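Local structure of 2,5-dihydroxypyridine 5,6-dioxygenase (7CUP) at residues A[131-145]-A[267-279]. The protein catalyses the iron-dependent ring cleavage of 2,5-dihydroxypyridine by dioxygen to N-formylmaleamate, a step of aerobic nicotinate degradation. Sequence-based numbering, arbitrary orientation.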
loop_
_atom_site.group_PDB
_atom_site.type_symbol
_atom_site.label_atom_id
_atom_site.label_comp_id
_atom_site.label_asym_id
_atom_site.label_seq_id
_atom_site.Cartn_x
_atom_site.Cartn_y
_atom_site.Cartn_z
ATOM N N ARG A 131 -17.575 19.916 -9.089
ATOM C CA ARG A 131 -18.034 21.325 -9.150
ATOM C C ARG A 131 -18.360 21.705 -10.603
ATOM O O ARG A 131 -19.247 22.522 -10.776
ATOM C CB ARG A 131 -16.971 22.254 -8.552
ATOM C CG ARG A 131 -17.354 23.729 -8.542
ATOM C CD ARG A 131 -16.460 24.558 -7.636
ATOM N NE ARG A 131 -15.015 24.335 -7.772
ATOM C CZ ARG A 131 -14.242 24.887 -8.690
ATOM N NH1 ARG A 131 -14.766 25.642 -9.645
ATOM N NH2 ARG A 131 -12.948 24.640 -8.685
ATOM N N MET A 132 -17.625 21.186 -11.604
ATOM C CA MET A 132 -17.926 21.440 -13.037
ATOM C C MET A 132 -18.384 20.136 -13.725
ATOM O O MET A 132 -18.012 19.899 -14.856
ATOM C CB MET A 132 -16.722 22.082 -13.730
ATOM C CG MET A 132 -16.453 23.441 -13.181
ATOM S SD MET A 132 -14.983 24.209 -13.801
ATOM C CE MET A 132 -13.724 23.502 -12.728
ATOM N N LEU A 133 -19.191 19.331 -13.052
ATOM C CA LEU A 133 -19.787 18.102 -13.648
ATOM C C LEU A 133 -20.543 18.493 -14.917
ATOM O O LEU A 133 -21.382 19.397 -14.888
ATOM C CB LEU A 133 -20.744 17.480 -12.638
ATOM C CG LEU A 133 -21.308 16.130 -13.050
ATOM C CD1 LEU A 133 -20.225 15.064 -13.017
ATOM C CD2 LEU A 133 -22.471 15.771 -12.143
ATOM N N PRO A 134 -20.206 17.898 -16.074
ATOM C CA PRO A 134 -20.768 18.353 -17.346
ATOM C C PRO A 134 -22.298 18.184 -17.483
ATOM O O PRO A 134 -22.880 17.277 -16.889
ATOM C CB PRO A 134 -20.011 17.525 -18.390
ATOM C CG PRO A 134 -18.747 17.098 -17.693
ATOM C CD PRO A 134 -19.137 16.907 -16.247
ATOM N N THR A 135 -22.916 19.104 -18.242
ATOM C CA THR A 135 -24.377 19.176 -18.542
ATOM C C THR A 135 -24.589 19.280 -20.058
ATOM O O THR A 135 -23.743 19.862 -20.746
ATOM C CB THR A 135 -25.059 20.340 -17.805
ATOM O OG1 THR A 135 -24.540 21.593 -18.262
ATOM C CG2 THR A 135 -24.940 20.231 -16.299
ATOM N N GLU A 136 -25.670 18.688 -20.557
ATOM C CA GLU A 136 -26.186 18.908 -21.938
ATOM C C GLU A 136 -26.330 20.416 -22.184
ATOM O O GLU A 136 -26.015 20.866 -23.272
ATOM C CB GLU A 136 -27.507 18.156 -22.105
ATOM C CG GLU A 136 -27.378 16.678 -21.757
ATOM C CD GLU A 136 -28.371 15.696 -22.367
ATOM O OE1 GLU A 136 -28.399 15.577 -23.594
ATOM O OE2 GLU A 136 -29.057 15.004 -21.602
ATOM N N ASP A 137 -26.743 21.171 -21.175
ATOM C CA ASP A 137 -26.957 22.635 -21.294
ATOM C C ASP A 137 -25.614 23.323 -21.555
ATOM O O ASP A 137 -25.584 24.264 -22.390
ATOM C CB ASP A 137 -27.723 23.166 -20.084
ATOM C CG ASP A 137 -28.674 24.283 -20.481
ATOM O OD1 ASP A 137 -28.324 25.458 -20.206
ATOM O OD2 ASP A 137 -29.724 23.972 -21.118
ATOM N N ASP A 138 -24.520 22.867 -20.929
ATOM C CA ASP A 138 -23.193 23.460 -21.218
ATOM C C ASP A 138 -22.913 23.283 -22.717
ATOM O O ASP A 138 -22.414 24.218 -23.337
ATOM C CB ASP A 138 -22.073 22.872 -20.344
ATOM C CG ASP A 138 -22.053 23.401 -18.910
ATOM O OD1 ASP A 138 -22.830 24.340 -18.604
ATOM O OD2 ASP A 138 -21.279 22.854 -18.085
ATOM N N LYS A 139 -23.120 22.090 -23.251
ATOM C CA LYS A 139 -22.850 21.770 -24.679
ATOM C C LYS A 139 -23.675 22.706 -25.572
ATOM O O LYS A 139 -23.104 23.268 -26.541
ATOM C CB LYS A 139 -23.220 20.323 -24.995
ATOM C CG LYS A 139 -22.817 19.896 -26.392
ATOM C CD LYS A 139 -23.542 18.679 -26.871
ATOM C CE LYS A 139 -23.152 18.313 -28.278
ATOM N NZ LYS A 139 -23.629 16.945 -28.583
ATOM N N ARG A 140 -24.959 22.846 -25.251
ATOM C CA ARG A 140 -25.884 23.716 -26.023
ATOM C C ARG A 140 -25.275 25.125 -26.113
ATOM O O ARG A 140 -25.136 25.651 -27.250
ATOM C CB ARG A 140 -27.289 23.701 -25.405
ATOM C CG ARG A 140 -28.319 24.484 -26.214
ATOM C CD ARG A 140 -29.645 24.704 -25.517
ATOM N NE ARG A 140 -29.549 25.347 -24.202
ATOM C CZ ARG A 140 -29.283 26.636 -23.987
ATOM N NH1 ARG A 140 -29.048 27.469 -24.986
ATOM N NH2 ARG A 140 -29.212 27.091 -22.754
ATOM N N ARG A 141 -24.896 25.712 -24.975
ATOM C CA ARG A 141 -24.411 27.115 -24.906
ATOM C C ARG A 141 -23.117 27.239 -25.718
ATOM O O ARG A 141 -22.953 28.227 -26.461
ATOM C CB ARG A 141 -24.253 27.562 -23.450
ATOM C CG ARG A 141 -25.574 27.652 -22.696
ATOM C CD ARG A 141 -25.500 28.278 -21.303
ATOM N NE ARG A 141 -24.572 27.527 -20.459
ATOM C CZ ARG A 141 -23.288 27.848 -20.278
ATOM N NH1 ARG A 141 -22.778 28.929 -20.836
ATOM N NH2 ARG A 141 -22.500 27.082 -19.542
ATOM N N VAL A 142 -22.226 26.259 -25.616
ATOM C CA VAL A 142 -20.893 26.298 -26.292
ATOM C C VAL A 142 -21.060 26.180 -27.818
ATOM O O VAL A 142 -20.277 26.842 -28.557
ATOM C CB VAL A 142 -19.964 25.205 -25.734
ATOM C CG1 VAL A 142 -18.716 25.013 -26.588
ATOM C CG2 VAL A 142 -19.617 25.489 -24.278
ATOM N N LEU A 143 -21.959 25.303 -28.276
ATOM C CA LEU A 143 -22.249 25.121 -29.723
ATOM C C LEU A 143 -22.903 26.397 -30.288
ATOM O O LEU A 143 -22.570 26.747 -31.438
ATOM C CB LEU A 143 -23.187 23.935 -29.909
ATOM C CG LEU A 143 -22.611 22.556 -29.626
ATOM C CD1 LEU A 143 -23.496 21.515 -30.289
ATOM C CD2 LEU A 143 -21.164 22.432 -30.086
ATOM N N ALA A 144 -23.796 27.049 -29.529
ATOM C CA ALA A 144 -24.388 28.361 -29.895
ATOM C C ALA A 144 -23.266 29.395 -30.100
ATOM O O ALA A 144 -23.284 30.148 -31.111
ATOM C CB ALA A 144 -25.382 28.801 -28.855
ATOM N N ALA A 145 -22.266 29.425 -29.222
ATOM C CA ALA A 145 -21.104 30.335 -29.376
ATOM C C ALA A 145 -20.328 29.933 -30.623
ATOM O O ALA A 145 -19.853 30.831 -31.349
ATOM C CB ALA A 145 -20.209 30.312 -28.161
ATOM N N GLY A 267 -9.813 32.734 -27.672
ATOM C CA GLY A 267 -11.207 32.322 -27.482
ATOM C C GLY A 267 -11.767 32.917 -26.221
ATOM O O GLY A 267 -11.136 33.819 -25.666
ATOM N N TRP A 268 -12.911 32.432 -25.769
ATOM C CA TRP A 268 -13.542 32.971 -24.545
ATOM C C TRP A 268 -14.230 31.852 -23.763
ATOM O O TRP A 268 -14.488 30.789 -24.338
ATOM C CB TRP A 268 -14.451 34.162 -24.885
ATOM C CG TRP A 268 -15.714 33.872 -25.629
ATOM C CD1 TRP A 268 -16.953 33.732 -25.087
ATOM C CD2 TRP A 268 -15.888 33.730 -27.052
ATOM N NE1 TRP A 268 -17.875 33.474 -26.063
ATOM C CE2 TRP A 268 -17.258 33.492 -27.279
ATOM C CE3 TRP A 268 -15.027 33.793 -28.147
ATOM C CZ2 TRP A 268 -17.796 33.329 -28.554
ATOM C CZ3 TRP A 268 -15.548 33.593 -29.409
ATOM C CH2 TRP A 268 -16.914 33.374 -29.606
ATOM N N GLY A 269 -14.454 32.113 -22.481
ATOM C CA GLY A 269 -14.913 31.128 -21.502
ATOM C C GLY A 269 -16.395 31.198 -21.348
ATOM O O GLY A 269 -16.923 32.331 -21.372
ATOM N N LEU A 270 -17.036 30.044 -21.186
ATOM C CA LEU A 270 -18.512 29.920 -21.085
ATOM C C LEU A 270 -18.882 29.064 -19.882
ATOM O O LEU A 270 -20.026 28.567 -19.848
ATOM C CB LEU A 270 -19.039 29.332 -22.398
ATOM C CG LEU A 270 -19.048 30.312 -23.583
ATOM C CD1 LEU A 270 -19.389 29.606 -24.882
ATOM C CD2 LEU A 270 -20.007 31.468 -23.346
ATOM N N GLN A 271 -17.987 28.940 -18.899
ATOM C CA GLN A 271 -18.211 28.062 -17.712
ATOM C C GLN A 271 -18.440 28.891 -16.441
ATOM O O GLN A 271 -17.511 29.254 -15.724
ATOM C CB GLN A 271 -17.038 27.078 -17.563
ATOM C CG GLN A 271 -17.254 26.013 -16.502
ATOM C CD GLN A 271 -18.621 25.380 -16.553
ATOM O OE1 GLN A 271 -19.561 25.824 -15.897
ATOM N NE2 GLN A 271 -18.708 24.286 -17.293
ATOM N N PRO A 272 -19.704 29.169 -16.073
ATOM C CA PRO A 272 -19.979 29.957 -14.877
ATOM C C PRO A 272 -19.689 29.207 -13.568
ATOM O O PRO A 272 -19.559 29.851 -12.540
ATOM C CB PRO A 272 -21.468 30.278 -15.029
ATOM C CG PRO A 272 -22.019 29.086 -15.768
ATOM C CD PRO A 272 -20.929 28.721 -16.755
ATOM N N ARG A 273 -19.572 27.882 -13.609
ATOM C CA ARG A 273 -19.208 27.085 -12.404
ATOM C C ARG A 273 -17.685 27.107 -12.187
ATOM O O ARG A 273 -17.242 26.722 -11.080
ATOM C CB ARG A 273 -19.807 25.683 -12.525
ATOM C CG ARG A 273 -21.327 25.692 -12.445
ATOM C CD ARG A 273 -21.941 24.290 -12.512
ATOM N NE ARG A 273 -21.788 23.722 -13.845
ATOM C CZ ARG A 273 -21.725 22.426 -14.142
ATOM N NH1 ARG A 273 -21.795 21.500 -13.198
ATOM N NH2 ARG A 273 -21.578 22.057 -15.402
ATOM N N ALA A 274 -16.926 27.543 -13.194
ATOM C CA ALA A 274 -15.481 27.818 -13.088
ATOM C C ALA A 274 -15.366 29.214 -12.494
ATOM O O ALA A 274 -16.240 30.022 -12.774
ATOM C CB ALA A 274 -14.792 27.746 -14.430
ATOM N N GLN A 275 -14.307 29.493 -11.744
ATOM C CA GLN A 275 -14.164 30.783 -11.034
ATOM C C GLN A 275 -12.718 31.254 -11.117
ATOM O O GLN A 275 -11.762 30.479 -10.812
ATOM C CB GLN A 275 -14.611 30.639 -9.589
ATOM C CG GLN A 275 -16.084 30.319 -9.436
ATOM C CD GLN A 275 -16.930 31.524 -9.756
ATOM O OE1 GLN A 275 -16.582 32.641 -9.402
ATOM N NE2 GLN A 275 -18.053 31.304 -10.415
ATOM N N TRP A 276 -12.578 32.522 -11.469
ATOM C CA TRP A 276 -11.272 33.213 -11.489
ATOM C C TRP A 276 -10.618 33.119 -10.111
ATOM O O TRP A 276 -9.418 33.052 -10.073
ATOM C CB TRP A 276 -11.515 34.642 -11.951
ATOM C CG TRP A 276 -10.401 35.585 -11.682
ATOM C CD1 TRP A 276 -9.232 35.661 -12.372
ATOM C CD2 TRP A 276 -10.355 36.593 -10.654
ATOM N NE1 TRP A 276 -8.451 36.649 -11.842
ATOM C CE2 TRP A 276 -9.108 37.238 -10.788
ATOM C CE3 TRP A 276 -11.240 37.037 -9.668
ATOM C CZ2 TRP A 276 -8.724 38.301 -9.974
ATOM C CZ3 TRP A 276 -10.857 38.076 -8.841
ATOM C CH2 TRP A 276 -9.613 38.698 -8.994
ATOM N N THR A 277 -11.373 33.051 -9.014
ATOM C CA THR A 277 -10.773 33.023 -7.647
ATOM C C THR A 277 -10.283 31.614 -7.253
ATOM O O THR A 277 -9.541 31.490 -6.267
ATOM C CB THR A 277 -11.765 33.518 -6.600
ATOM O OG1 THR A 277 -12.915 32.669 -6.745
ATOM C CG2 THR A 277 -12.042 34.991 -6.749
ATOM N N ALA A 278 -10.699 30.577 -7.957
ATOM C CA ALA A 278 -10.422 29.167 -7.575
ATOM C C ALA A 278 -8.907 28.892 -7.453
ATOM O O ALA A 278 -8.495 28.206 -6.489
ATOM C CB ALA A 278 -11.106 28.274 -8.575
ATOM N N MET A 279 -8.080 29.432 -8.345
ATOM C CA MET A 279 -6.636 29.092 -8.425
ATOM C C MET A 279 -5.987 29.439 -7.083
ATOM O O MET A 279 -5.158 28.638 -6.576
ATOM C CB MET A 279 -5.959 29.881 -9.549
ATOM C CG MET A 279 -4.565 29.418 -9.871
ATOM S SD MET A 279 -3.865 30.376 -11.251
ATOM C CE MET A 279 -3.689 32.006 -10.525
HETATM O O HOH W 1 -22.033 20.717 -10.331
HETATM O O HOH W 2 -22.358 25.334 -16.129
#
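Arg273, in a type I beta turn from Gln271 to Ala274, meets Asp138 of helix 136-151 in a salt-bridge network that also takes in Arg141. The turn follows strand 263-269, which carries the iron ligand His265, so the contact joins that sheet to the helix. CB, CG and CD of Arg273 all run past Arg131 O, and Arg273 CB also lies 4.1 Å from Met132 CG. A bend at chi3 (-70°) sets NE, which donates to a water that also bonds Asp138 OD1 and Gln271 OE1. The guanidinium has Met132 CA over one face. Arg273 NH1 and NH2 both donate in their plane to Leu133 O, each at 2.7 Å. NH1 also meets a second water. Arg273 NH2 completes a salt bridge to Asp138 OD2 (2.8 Å), on the syn side but tilted out of the carboxylate plane. Gln271 NE2 comes to the same oxygen from the opposite face, and also bonds Ser192 O. That carboxylate also pairs through OD1 with Arg141 NH2. With an alanine in place of Arg273, Leu133 O is likely to lose both of its donors here and Asp138 one of its two arginine partners. Thr135 caps the helix, its OG1 accepting from Asp138 N. At the end of the preceding helix 126-131, Arg131 NH1 donates to Arg273 O at 3.1 Å and forms a salt bridge with Asp291. Met132 SD rests on Ala274 CB (3.6 Å). Further along helix 136-151, Ala145 CB packs tightly on Leu270 CD1 at 3.5 Å. Arg141 NH1 and NH2 grip Leu270 O end-on; NH1 meets a lone pair in the carbonyl plane, while NH2 comes almost straight down the carbonyl bond (C=O...N 171°).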